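Neural cell adhesion molecule 1, 140 kDa isoform (Homo sapiens, PDB 2E3V) probably mediates adhesion between neural and other cells at the cell surface, the fragment described being the first of its fibronectin type III domains. Local coordinates at residues A[10-15]-A[26-31]; A[20-25]-A[70-75]; A[39-44]-A[58-63]; A[78-83]-A[99-104]. One frame throughout, in Å; residues are numbered along the deposited sequence.

Contact 1: residues A[10-15]-A[26-31]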
loop_
_atom_site.group_PDB
_atom_site.type_symbol
_atom_site.label_atom_id
_atom_site.label_comp_id
_atom_site.label_asym_id
_atom_site.label_seq_id
_atom_site.Cartn_x
_atom_site.Cartn_y
_atom_site.Cartn_z
ATOM N N SER A 10 -4.110 -11.710 -3.802
ATOM C CA SER A 10 -3.773 -10.556 -2.986
ATOM C C SER A 10 -2.262 -10.388 -2.889
ATOM O O SER A 10 -1.526 -11.377 -2.786
ATOM C CB SER A 10 -4.397 -10.662 -1.594
ATOM O OG SER A 10 -3.917 -11.796 -0.911
ATOM N N PRO A 11 -1.788 -9.135 -2.986
ATOM C CA PRO A 11 -0.378 -8.862 -2.761
ATOM C C PRO A 11 0.025 -9.252 -1.341
ATOM O O PRO A 11 -0.833 -9.417 -0.459
ATOM C CB PRO A 11 -0.291 -7.341 -2.918
ATOM C CG PRO A 11 -1.452 -6.972 -3.767
ATOM C CD PRO A 11 -2.533 -7.922 -3.368
ATOM N N SER A 12 1.322 -9.401 -1.133
ATOM C CA SER A 12 1.862 -9.656 0.185
ATOM C C SER A 12 2.765 -8.484 0.511
ATOM O O SER A 12 3.750 -8.256 -0.192
ATOM C CB SER A 12 2.655 -10.970 0.191
ATOM O OG SER A 12 3.443 -11.090 1.366
ATOM N N ILE A 13 2.428 -7.735 1.561
ATOM C CA ILE A 13 3.259 -6.602 1.986
ATOM C C ILE A 13 4.481 -7.176 2.698
ATOM O O ILE A 13 4.344 -7.973 3.631
ATOM C CB ILE A 13 2.484 -5.598 2.873
ATOM C CG1 ILE A 13 1.337 -4.983 2.062
ATOM C CG2 ILE A 13 3.432 -4.494 3.406
ATOM C CD1 ILE A 13 0.333 -4.175 2.879
ATOM N N ASP A 14 5.668 -6.787 2.234
ATOM C CA ASP A 14 6.915 -7.380 2.720
ATOM C C ASP A 14 7.829 -6.444 3.475
ATOM O O ASP A 14 8.687 -6.882 4.249
ATOM C CB ASP A 14 7.668 -7.970 1.530
ATOM C CG ASP A 14 6.900 -9.091 0.880
ATOM O OD1 ASP A 14 6.278 -9.884 1.620
ATOM O OD2 ASP A 14 6.897 -9.166 -0.362
ATOM N N GLN A 15 7.669 -5.157 3.213
ATOM C CA GLN A 15 8.486 -4.145 3.846
ATOM C C GLN A 15 7.813 -2.789 3.710
ATOM O O GLN A 15 7.361 -2.412 2.622
ATOM C CB GLN A 15 9.872 -4.104 3.204
ATOM C CG GLN A 15 10.806 -3.073 3.819
ATOM C CD GLN A 15 12.171 -3.056 3.182
ATOM O OE1 GLN A 15 12.445 -3.781 2.217
ATOM N NE2 GLN A 15 13.053 -2.222 3.723
ATOM N N GLN A 26 6.243 -1.824 0.193
ATOM C CA GLN A 26 6.697 -2.819 -0.767
ATOM C C GLN A 26 5.999 -4.138 -0.575
ATOM O O GLN A 26 5.835 -4.623 0.548
ATOM C CB GLN A 26 8.205 -3.016 -0.733
ATOM C CG GLN A 26 8.953 -2.017 -1.604
ATOM C CD GLN A 26 10.436 -2.291 -1.629
ATOM O OE1 GLN A 26 11.031 -2.476 -2.700
ATOM N NE2 GLN A 26 11.040 -2.370 -0.449
ATOM N N PHE A 27 5.629 -4.734 -1.699
ATOM C CA PHE A 27 4.856 -5.949 -1.697
ATOM C C PHE A 27 5.321 -6.854 -2.820
ATOM O O PHE A 27 6.057 -6.437 -3.728
ATOM C CB PHE A 27 3.374 -5.599 -1.922
ATOM C CG PHE A 27 3.114 -4.917 -3.247
ATOM C CD1 PHE A 27 2.838 -5.664 -4.390
ATOM C CD2 PHE A 27 3.169 -3.531 -3.351
ATOM C CE1 PHE A 27 2.617 -5.026 -5.616
ATOM C CE2 PHE A 27 2.951 -2.892 -4.574
ATOM C CZ PHE A 27 2.673 -3.641 -5.702
ATOM N N ASP A 28 4.898 -8.105 -2.749
ATOM C CA ASP A 28 5.127 -9.012 -3.842
ATOM C C ASP A 28 3.766 -9.411 -4.365
ATOM O O ASP A 28 2.777 -9.420 -3.628
ATOM C CB ASP A 28 5.973 -10.228 -3.425
ATOM C CG ASP A 28 5.264 -11.152 -2.449
ATOM O OD1 ASP A 28 5.532 -11.039 -1.240
ATOM O OD2 ASP A 28 4.459 -12.003 -2.888
ATOM N N GLU A 29 3.735 -9.741 -5.647
ATOM C CA GLU A 29 2.528 -10.168 -6.325
ATOM C C GLU A 29 2.970 -11.131 -7.425
ATOM O O GLU A 29 3.969 -10.860 -8.093
ATOM C CB GLU A 29 1.839 -8.940 -6.921
ATOM C CG GLU A 29 0.599 -9.210 -7.753
ATOM C CD GLU A 29 -0.592 -9.660 -6.938
ATOM O OE1 GLU A 29 -0.535 -9.582 -5.697
ATOM O OE2 GLU A 29 -1.592 -10.102 -7.542
ATOM N N PRO A 30 2.248 -12.256 -7.620
ATOM C CA PRO A 30 2.673 -13.193 -8.669
ATOM C C PRO A 30 2.780 -12.556 -10.056
ATOM O O PRO A 30 2.036 -11.616 -10.378
ATOM C CB PRO A 30 1.573 -14.255 -8.649
ATOM C CG PRO A 30 1.073 -14.223 -7.248
ATOM C CD PRO A 30 1.053 -12.758 -6.918
ATOM N N GLU A 31 3.726 -13.053 -10.853
ATOM C CA GLU A 31 3.937 -12.557 -12.214
ATOM C C GLU A 31 2.725 -12.896 -13.079
ATOM O O GLU A 31 2.168 -13.994 -12.974
ATOM C CB GLU A 31 5.220 -13.139 -12.835
ATOM C CG GLU A 31 6.524 -12.852 -12.055
ATOM C CD GLU A 31 6.874 -11.366 -11.938
ATOM O OE1 GLU A 31 6.351 -10.555 -12.735
ATOM O OE2 GLU A 31 7.679 -11.004 -11.045
#
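Ser12 and Asp28 exchange both backbone hydrogen bonds, Ser12 N giving to Asp28 O at 2.9 Å and Asp28 N to Ser12 O. Further along, the two strands lose their one-to-one match. Asp14 N and Gln15 N both donate to Gln26 O, at 2.7 and 3.3 Å, while Gln26 N returns a nearly straight-on bond to Gln15 O. Two residues set against one make a classic beta bulge. Beside the bulge, Asp14 OD2 lies 2.5 Å from Asp28 OD1, the carboxylates nearly coplanar (10° between planes). Oxygens this close would repel if both were charged, and one acid group probably holds a proton. Ser12 OG, anti to its backbone N (chi1 166°), turns along its own strand to donate to Asp14 OD1. Gln15 and Gln26 run side by side on the same face as Ser12 and Asp28, their amides turned 47° apart; Gln15 NE2 is bonded to Glu17. On the face of Ile13 and Phe27 apolar contacts dominate. Pro11 CB meets Phe27 CD1 obliquely at 3.8 Å, and Phe27 CB presses on Ser12 O at 3.2 Å. From beyond the strand, the bent chain of Glu29 brings OE1 back over the Pro11 ring, 3.4 Å from CG. This is the first hairpin of the fibronectin type III sandwich, strands 12-18 and 23-28. The face bearing Ile13 and Phe27 looks onto the second sheet, where Leu84 of strand 79-88 touches Pro11, Ile13 and Phe27, and Tyr41 of strand 38-47 meets the Phe27 ring.

Contact 2: residues A[20-25]-A[70-75]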
loop_
_atom_site.group_PDB
_atom_site.type_symbol
_atom_site.label_atom_id
_atom_site.label_comp_id
_atom_site.label_asym_id
_atom_site.label_seq_id
_atom_site.Cartn_x
_atom_site.Cartn_y
_atom_site.Cartn_z
ATOM N N SER A 20 7.895 10.703 7.893
ATOM C CA SER A 20 7.025 11.440 8.811
ATOM C C SER A 20 5.577 11.607 8.315
ATOM O O SER A 20 4.642 11.499 9.105
ATOM C CB SER A 20 7.651 12.771 9.250
ATOM O OG SER A 20 7.948 13.611 8.151
ATOM N N SER A 21 5.389 11.856 7.024
ATOM C CA SER A 21 4.041 12.040 6.478
ATOM C C SER A 21 3.764 11.100 5.306
ATOM O O SER A 21 2.711 11.175 4.658
ATOM C CB SER A 21 3.812 13.505 6.068
ATOM O OG SER A 21 4.552 13.838 4.903
ATOM N N THR A 22 4.719 10.216 5.039
ATOM C CA THR A 22 4.617 9.291 3.926
ATOM C C THR A 22 5.136 7.922 4.340
ATOM O O THR A 22 5.850 7.792 5.343
ATOM C CB THR A 22 5.427 9.757 2.683
ATOM O OG1 THR A 22 6.826 9.754 2.989
ATOM C CG2 THR A 22 5.007 11.143 2.195
ATOM N N ALA A 23 4.754 6.905 3.569
ATOM C CA ALA A 23 5.231 5.549 3.780
ATOM C C ALA A 23 5.364 4.833 2.445
ATOM O O ALA A 23 4.462 4.877 1.601
ATOM C CB ALA A 23 4.298 4.783 4.690
ATOM N N GLN A 24 6.501 4.186 2.258
ATOM C CA GLN A 24 6.727 3.406 1.054
ATOM C C GLN A 24 6.398 1.976 1.403
ATOM O O GLN A 24 6.992 1.405 2.323
ATOM C CB GLN A 24 8.164 3.550 0.578
ATOM C CG GLN A 24 8.479 4.931 -0.001
ATOM C CD GLN A 24 9.875 4.981 -0.564
ATOM O OE1 GLN A 24 10.837 4.575 0.096
ATOM N NE2 GLN A 24 10.000 5.458 -1.798
ATOM N N VAL A 25 5.429 1.410 0.693
ATOM C CA VAL A 25 4.953 0.063 0.984
ATOM C C VAL A 25 5.372 -0.872 -0.136
ATOM O O VAL A 25 4.921 -0.714 -1.278
ATOM C CB VAL A 25 3.410 0.020 1.125
ATOM C CG1 VAL A 25 2.938 -1.414 1.376
ATOM C CG2 VAL A 25 2.943 0.956 2.257
ATOM N N THR A 70 3.465 4.357 -2.650
ATOM C CA THR A 70 3.769 5.314 -1.613
ATOM C C THR A 70 2.471 5.941 -1.144
ATOM O O THR A 70 1.681 6.438 -1.945
ATOM C CB THR A 70 4.730 6.405 -2.099
ATOM O OG1 THR A 70 5.945 5.790 -2.528
ATOM C CG2 THR A 70 5.040 7.414 -0.973
ATOM N N ILE A 71 2.260 5.881 0.158
ATOM C CA ILE A 71 1.107 6.500 0.785
ATOM C C ILE A 71 1.575 7.839 1.314
ATOM O O ILE A 71 2.645 7.934 1.917
ATOM C CB ILE A 71 0.563 5.643 1.929
ATOM C CG1 ILE A 71 0.134 4.271 1.400
ATOM C CG2 ILE A 71 -0.592 6.380 2.629
ATOM C CD1 ILE A 71 -0.077 3.252 2.476
ATOM N N VAL A 72 0.781 8.877 1.069
ATOM C CA VAL A 72 1.142 10.232 1.475
ATOM C C VAL A 72 0.037 10.856 2.327
ATOM O O VAL A 72 -1.040 10.283 2.466
ATOM C CB VAL A 72 1.466 11.138 0.247
ATOM C CG1 VAL A 72 2.524 10.471 -0.652
ATOM C CG2 VAL A 72 0.201 11.468 -0.549
ATOM N N GLY A 73 0.330 12.009 2.916
ATOM C CA GLY A 73 -0.653 12.751 3.711
ATOM C C GLY A 73 -0.913 12.124 5.059
ATOM O O GLY A 73 -2.003 12.273 5.623
ATOM N N LEU A 74 0.095 11.425 5.575
ATOM C CA LEU A 74 0.002 10.778 6.878
ATOM C C LEU A 74 0.409 11.714 8.011
ATOM O O LEU A 74 1.045 12.742 7.780
ATOM C CB LEU A 74 0.881 9.533 6.904
ATOM C CG LEU A 74 0.597 8.506 5.809
ATOM C CD1 LEU A 74 1.595 7.366 5.906
ATOM C CD2 LEU A 74 -0.840 8.001 5.903
ATOM N N LYS A 75 0.031 11.345 9.231
ATOM C CA LYS A 75 0.371 12.109 10.426
ATOM C C LYS A 75 1.653 11.529 11.024
ATOM O O LYS A 75 1.816 10.302 11.058
ATOM C CB LYS A 75 -0.766 12.043 11.449
ATOM C CG LYS A 75 -2.072 12.694 10.992
ATOM C CD LYS A 75 -3.149 12.583 12.060
ATOM C CE LYS A 75 -4.447 13.271 11.621
ATOM N NZ LYS A 75 -5.523 13.137 12.638
HETATM O O HOH W 1 2.611 13.776 2.612
#
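Within the three-stranded sheet of the sandwich, strand 23-28 runs antiparallel to strand 68-71, and Ala23 and Ile71 form a hydrogen-bonded pair within it. Ala23 N gives to Ile71 O at 2.9 Å and Ile71 N to Ala23 O at 2.8 Å, both donors lying in the plane of the carbonyl they meet. Thr22 still lies opposite Val72; beyond it the register slips by a residue at Gly73, and Leu74 N reaches across to Ser21 O at 2.8 Å, tilted 34° from that carbonyl plane. Gly73, with positive phi (74°), turns the backbone between these bonds. A water bridges the same end, bonded to Ser21 OG and accepting from Gly73 N at 2.9 Å. In the fibronectin type III fold the residues after strand 68-71 cross from this sheet to the other, and Leu74 sits at the start of that passage. Its CG is anti to the carbonyl carbon (chi1 -56°), which lays the side chain inward alongside Ser21 O and brings CD1 to 3.9 Å from Ala23 CB. Trp45 and Phe101 of the facing sheet also touch Leu74. On the same inner side Val25 CG2 meets Ile71 CD1 at 3.8 Å, the two chains crossing at an angle and both resting on Val82. The outward side is more polar: Gln24 and Thr70 point the same way, side by side, with Gln24 CG 3.7 Å from Thr70 OG1. Next to them, methyl meets methyl where Thr22 CG2 approaches Val72 CG1 at 3.8 Å.

Contact 3: residues A[39-44]-A[58-63]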
loop_
_atom_site.group_PDB
_atom_site.type_symbol
_atom_site.label_atom_id
_atom_site.label_comp_id
_atom_site.label_asym_id
_atom_site.label_seq_id
_atom_site.Cartn_x
_atom_site.Cartn_y
_atom_site.Cartn_z
ATOM N N LEU A 39 -3.490 -4.530 -13.790
ATOM C CA LEU A 39 -3.648 -3.185 -14.334
ATOM C C LEU A 39 -3.343 -2.102 -13.312
ATOM O O LEU A 39 -2.644 -1.139 -13.612
ATOM C CB LEU A 39 -5.059 -2.997 -14.906
ATOM C CG LEU A 39 -5.476 -3.991 -16.001
ATOM C CD1 LEU A 39 -6.896 -3.684 -16.444
ATOM C CD2 LEU A 39 -4.526 -3.965 -17.191
ATOM N N LYS A 40 -3.861 -2.276 -12.100
ATOM C CA LYS A 40 -3.709 -1.296 -11.043
ATOM C C LYS A 40 -3.611 -1.971 -9.684
ATOM O O LYS A 40 -3.901 -3.160 -9.552
ATOM C CB LYS A 40 -4.938 -0.373 -11.009
ATOM C CG LYS A 40 -5.323 0.289 -12.332
ATOM C CD LYS A 40 -4.327 1.353 -12.748
ATOM C CE LYS A 40 -4.709 1.937 -14.099
ATOM N NZ LYS A 40 -3.780 3.032 -14.487
ATOM N N TYR A 41 -3.216 -1.190 -8.680
ATOM C CA TYR A 41 -3.257 -1.622 -7.285
ATOM C C TYR A 41 -4.060 -0.594 -6.520
ATOM O O TYR A 41 -4.065 0.587 -6.870
ATOM C CB TYR A 41 -1.859 -1.718 -6.662
ATOM C CG TYR A 41 -1.012 -2.799 -7.268
ATOM C CD1 TYR A 41 -1.115 -4.117 -6.820
ATOM C CD2 TYR A 41 -0.114 -2.511 -8.287
ATOM C CE1 TYR A 41 -0.341 -5.123 -7.383
ATOM C CE2 TYR A 41 0.662 -3.508 -8.857
ATOM C CZ TYR A 41 0.540 -4.808 -8.397
ATOM O OH TYR A 41 1.301 -5.796 -8.948
ATOM N N LYS A 42 -4.752 -1.059 -5.490
ATOM C CA LYS A 42 -5.481 -0.176 -4.600
ATOM C C LYS A 42 -4.954 -0.424 -3.198
ATOM O O LYS A 42 -4.973 -1.560 -2.702
ATOM C CB LYS A 42 -6.985 -0.424 -4.674
ATOM C CG LYS A 42 -7.805 0.595 -3.860
ATOM C CD LYS A 42 -9.292 0.372 -4.017
ATOM C CE LYS A 42 -10.065 1.480 -3.333
ATOM N NZ LYS A 42 -11.558 1.348 -3.453
ATOM N N ALA A 43 -4.434 0.635 -2.592
ATOM C CA ALA A 43 -3.959 0.592 -1.222
ATOM C C ALA A 43 -5.019 1.187 -0.308
ATOM O O ALA A 43 -5.739 2.116 -0.692
ATOM C CB ALA A 43 -2.676 1.371 -1.088
ATOM N N GLU A 44 -5.123 0.637 0.896
ATOM C CA GLU A 44 -6.004 1.186 1.927
ATOM C C GLU A 44 -5.199 1.280 3.209
ATOM O O GLU A 44 -4.381 0.414 3.490
ATOM C CB GLU A 44 -7.234 0.302 2.140
ATOM C CG GLU A 44 -8.180 0.265 0.946
ATOM C CD GLU A 44 -9.384 -0.635 1.170
ATOM O OE1 GLU A 44 -10.510 -0.212 0.849
ATOM O OE2 GLU A 44 -9.212 -1.768 1.666
ATOM N N TYR A 58 -3.102 3.082 -7.768
ATOM C CA TYR A 58 -1.750 3.148 -8.291
ATOM C C TYR A 58 -1.665 2.343 -9.570
ATOM O O TYR A 58 -2.216 1.249 -9.654
ATOM C CB TYR A 58 -0.761 2.535 -7.282
ATOM C CG TYR A 58 -0.743 3.241 -5.952
ATOM C CD1 TYR A 58 0.142 4.299 -5.719
ATOM C CD2 TYR A 58 -1.632 2.880 -4.939
ATOM C CE1 TYR A 58 0.152 4.957 -4.506
ATOM C CE2 TYR A 58 -1.641 3.544 -3.725
ATOM C CZ TYR A 58 -0.743 4.580 -3.512
ATOM O OH TYR A 58 -0.734 5.233 -2.302
ATOM N N ASP A 59 -0.971 2.895 -10.557
ATOM C CA ASP A 59 -0.770 2.213 -11.807
ATOM C C ASP A 59 0.154 1.021 -11.572
ATOM O O ASP A 59 1.167 1.151 -10.877
ATOM C CB ASP A 59 -0.153 3.144 -12.838
ATOM C CG ASP A 59 0.029 2.464 -14.168
ATOM O OD1 ASP A 59 -0.997 2.107 -14.797
ATOM O OD2 ASP A 59 1.196 2.276 -14.571
ATOM N N ALA A 60 -0.204 -0.133 -12.131
ATOM C CA ALA A 60 0.599 -1.349 -11.925
ATOM C C ALA A 60 1.972 -1.257 -12.580
ATOM O O ALA A 60 2.963 -1.681 -11.994
ATOM C CB ALA A 60 -0.132 -2.598 -12.411
ATOM N N LYS A 61 2.034 -0.708 -13.788
ATOM C CA LYS A 61 3.311 -0.628 -14.504
ATOM C C LYS A 61 4.315 0.163 -13.663
ATOM O O LYS A 61 5.437 -0.277 -13.435
ATOM C CB LYS A 61 3.128 0.015 -15.884
ATOM C CG LYS A 61 4.276 -0.230 -16.833
ATOM C CD LYS A 61 4.174 0.649 -18.067
ATOM C CE LYS A 61 4.896 0.016 -19.247
ATOM N NZ LYS A 61 6.261 -0.476 -18.903
ATOM N N GLU A 62 3.888 1.318 -13.167
ATOM C CA GLU A 62 4.745 2.140 -12.323
ATOM C C GLU A 62 5.131 1.455 -11.013
ATOM O O GLU A 62 6.278 1.555 -10.568
ATOM C CB GLU A 62 4.078 3.481 -12.037
ATOM C CG GLU A 62 4.760 4.254 -10.922
ATOM C CD GLU A 62 4.605 5.740 -11.066
ATOM O OE1 GLU A 62 4.718 6.240 -12.205
ATOM O OE2 GLU A 62 4.412 6.404 -10.037
ATOM N N ALA A 63 4.174 0.774 -10.389
ATOM C CA ALA A 63 4.431 0.083 -9.135
ATOM C C ALA A 63 5.331 -1.134 -9.326
ATOM O O ALA A 63 5.996 -1.547 -8.387
ATOM C CB ALA A 63 3.123 -0.361 -8.487
HETATM O O HOH W 2 -0.432 -0.284 -15.596
#
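Tyr41 and Tyr58 form an antiparallel hydrogen-bonded pair, Tyr41 N giving to Tyr58 O and Tyr58 N to Tyr41 O, each at 2.8 Å, before the second strand ends and a short helix starts at Ala60. A third backbone bond, Ala60 N to Leu39 O at 3.0 Å, arrives from above the carbonyl plane, as the chain is already turning away. Asp59 stands at the N-cap and has two tasks. Its OD2 accepts from Glu62 N, capping the first helical turn, while OD1 uses its anti lone pair for a salt bridge with Lys40 NZ at 2.9 Å. The Lys40 chain bends at chi2 (-71°) and crosses Tyr58 O to reach it. A water adds to this junction, donating to both Asp59 OD1 and Leu39 O and accepting from Lys61 N. Beneath the helix the Tyr41 ring meets alanines obliquely, CE2 lying 3.8 Å from Ala60 CB and CD2 3.9 Å from Ala63 CB. Ala43 CB packs against Tyr58 CE2 at 3.6 Å. The hairpin of strands 38-47 and 54-59 forms one side of the four-stranded sheet. Strand 79-88 borders strand 38-47 on the side away from strand 54-59, where Leu39 and Lys40 both face Leu87 in a classic bulge. Tyr58 leans toward strand 68-71 of the opposing sheet, touching Val69 and Ile71, and its OH bonds to Thr70 O.

Contact 4: residues A[78-83]-A[99-104]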
loop_
_atom_site.group_PDB
_atom_site.type_symbol
_atom_site.label_atom_id
_atom_site.label_comp_id
_atom_site.label_asym_id
_atom_site.label_seq_id
_atom_site.Cartn_x
_atom_site.Cartn_y
_atom_site.Cartn_z
ATOM N N THR A 78 2.454 8.312 14.139
ATOM C CA THR A 78 1.136 7.679 14.115
ATOM C C THR A 78 1.221 6.258 13.571
ATOM O O THR A 78 1.929 5.997 12.587
ATOM C CB THR A 78 0.136 8.518 13.274
ATOM O OG1 THR A 78 0.024 9.831 13.838
ATOM C CG2 THR A 78 -1.257 7.871 13.227
ATOM N N THR A 79 0.511 5.339 14.221
ATOM C CA THR A 79 0.469 3.954 13.760
ATOM C C THR A 79 -0.692 3.745 12.792
ATOM O O THR A 79 -1.815 4.167 13.062
ATOM C CB THR A 79 0.427 2.957 14.936
ATOM O OG1 THR A 79 1.599 3.134 15.740
ATOM C CG2 THR A 79 0.388 1.513 14.437
ATOM N N TYR A 80 -0.387 3.123 11.653
ATOM C CA TYR A 80 -1.354 2.823 10.603
ATOM C C TYR A 80 -1.378 1.346 10.248
ATOM O O TYR A 80 -0.348 0.677 10.276
ATOM C CB TYR A 80 -1.002 3.570 9.311
ATOM C CG TYR A 80 -1.156 5.059 9.394
ATOM C CD1 TYR A 80 -2.350 5.672 9.024
ATOM C CD2 TYR A 80 -0.111 5.859 9.851
ATOM C CE1 TYR A 80 -2.501 7.049 9.114
ATOM C CE2 TYR A 80 -0.248 7.236 9.936
ATOM C CZ TYR A 80 -1.446 7.824 9.564
ATOM O OH TYR A 80 -1.593 9.184 9.659
ATOM N N ALA A 81 -2.565 0.855 9.915
ATOM C CA ALA A 81 -2.708 -0.440 9.288
ATOM C C ALA A 81 -2.675 -0.131 7.810
ATOM O O ALA A 81 -3.107 0.943 7.390
ATOM C CB ALA A 81 -4.052 -1.070 9.653
ATOM N N VAL A 82 -2.143 -1.048 7.014
ATOM C CA VAL A 82 -2.130 -0.854 5.575
ATOM C C VAL A 82 -2.386 -2.189 4.889
ATOM O O VAL A 82 -1.940 -3.245 5.362
ATOM C CB VAL A 82 -0.815 -0.178 5.071
ATOM C CG1 VAL A 82 0.422 -0.999 5.436
ATOM C CG2 VAL A 82 -0.871 0.084 3.559
ATOM N N ARG A 83 -3.138 -2.137 3.799
ATOM C CA ARG A 83 -3.416 -3.329 3.008
ATOM C C ARG A 83 -3.518 -2.944 1.540
ATOM O O ARG A 83 -3.681 -1.757 1.204
ATOM C CB ARG A 83 -4.695 -4.018 3.483
ATOM C CG ARG A 83 -5.914 -3.117 3.494
ATOM C CD ARG A 83 -7.063 -3.789 4.221
ATOM N NE ARG A 83 -8.309 -3.047 4.070
ATOM C CZ ARG A 83 -9.444 -3.347 4.699
ATOM N NH1 ARG A 83 -9.498 -4.385 5.525
ATOM N NH2 ARG A 83 -10.531 -2.606 4.495
ATOM N N SER A 99 -0.808 -5.038 7.073
ATOM C CA SER A 99 0.482 -4.843 7.694
ATOM C C SER A 99 0.331 -3.553 8.469
ATOM O O SER A 99 -0.745 -2.951 8.467
ATOM C CB SER A 99 1.588 -4.753 6.653
ATOM O OG SER A 99 1.748 -6.019 6.043
ATOM N N GLU A 100 1.375 -3.139 9.162
ATOM C CA GLU A 100 1.297 -1.905 9.925
ATOM C C GLU A 100 2.651 -1.222 9.948
ATOM O O GLU A 100 3.682 -1.856 9.697
ATOM C CB GLU A 100 0.818 -2.175 11.349
ATOM C CG GLU A 100 1.802 -2.947 12.206
ATOM C CD GLU A 100 1.320 -3.095 13.627
ATOM O OE1 GLU A 100 0.359 -3.867 13.854
ATOM O OE2 GLU A 100 1.912 -2.452 14.520
ATOM N N PHE A 101 2.638 0.066 10.264
ATOM C CA PHE A 101 3.867 0.838 10.356
ATOM C C PHE A 101 3.573 2.038 11.227
ATOM O O PHE A 101 2.413 2.402 11.419
ATOM C CB PHE A 101 4.346 1.287 8.966
ATOM C CG PHE A 101 3.354 2.146 8.222
ATOM C CD1 PHE A 101 3.347 3.529 8.387
ATOM C CD2 PHE A 101 2.431 1.571 7.349
ATOM C CE1 PHE A 101 2.427 4.324 7.714
ATOM C CE2 PHE A 101 1.503 2.361 6.666
ATOM C CZ PHE A 101 1.504 3.742 6.842
ATOM N N LYS A 102 4.622 2.645 11.767
ATOM C CA LYS A 102 4.445 3.861 12.533
ATOM C C LYS A 102 5.288 4.929 11.855
ATOM O O LYS A 102 6.482 4.743 11.635
ATOM C CB LYS A 102 4.840 3.672 13.998
ATOM C CG LYS A 102 4.637 4.922 14.852
ATOM C CD LYS A 102 4.897 4.660 16.328
ATOM C CE LYS A 102 4.719 5.939 17.130
ATOM N NZ LYS A 102 4.728 5.691 18.598
ATOM N N THR A 103 4.650 6.042 11.509
ATOM C CA THR A 103 5.362 7.142 10.885
ATOM C C THR A 103 6.331 7.760 11.891
ATOM O O THR A 103 6.078 7.762 13.102
ATOM C CB THR A 103 4.391 8.222 10.385
ATOM O OG1 THR A 103 3.492 8.557 11.442
ATOM C CG2 THR A 103 3.590 7.720 9.169
ATOM N N GLN A 104 7.444 8.270 11.378
ATOM C CA GLN A 104 8.475 8.892 12.197
ATOM C C GLN A 104 8.042 10.290 12.653
ATOM O O GLN A 104 7.081 10.851 12.116
ATOM C CB GLN A 104 9.766 8.999 11.384
ATOM C CG GLN A 104 10.322 7.666 10.883
ATOM C CD GLN A 104 11.492 7.831 9.920
ATOM O OE1 GLN A 104 11.882 8.946 9.575
ATOM N NE2 GLN A 104 12.055 6.711 9.482
#
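Tyr80 and Phe101 lie on the same face of their sheet with ring planes only 21° apart, yet slid so that the rings barely overlap, centroids 5.5 Å apart. Tyr80 therefore covers one face of the Phe101 ring with its CB rather than with its own ring, offset toward the rim, in a CH-pi contact 3.9 Å from the centroid. Val82 approaches at about a right angle and sets CG1 at the ring edge, 3.7 Å from CE2. Phe101 CG takes the crowded position between the backbone N and the carbonyl carbon (chi1 60°), which swings the ring across to the neighbouring strand. The strands are the hairpin 79-88 and 91-102 of the fibronectin type III sandwich, and Tyr80 is its tyrosine corner: the OH reaches back to bond Lys75 N in the loop joining the two sheets. Phe101 extends into the core to touch Leu74, Val16 and Pro18. Paired backbone bonds join Tyr80 with Phe101 and Val82 with Ser99, the shortest from Ser99 N to Val82 O at 2.7 Å. Where strand 91-102 ends and strand 79-88 begins, the threonines interlock: Thr78 N donates to Thr103 OG1 at 2.9 Å and Thr103 N to Thr78 O, while Thr103 OG1 also lies very close to Lys75 O, probably as a hydrogen bond. On the outer face Thr79 OG1 rests against the extended Lys102 chain, 3.6 Å from CG.

How the contacts relate
From the N terminus, contact 1 closes the first hairpin, joining strands 12-18 and 23-28. Contact 2 crosses it along the chain: it starts on the same strand 23-28 but closes a far longer loop, reaching strand 68-71 and completing the three-stranded sheet. Inside that loop lies contact 3, closing the hairpin of strands 38-47 and 54-59. Contact 4 follows, closing the hairpin of strands 79-88 and 91-102; with contact 3 it builds the four-stranded sheet, Glu44 and Arg83 forming a salt bridge between them. Across the sandwich, Ile13 of contact 1 packs on Ser99, and Ile71 of contact 2 on Val82, both of contact 4.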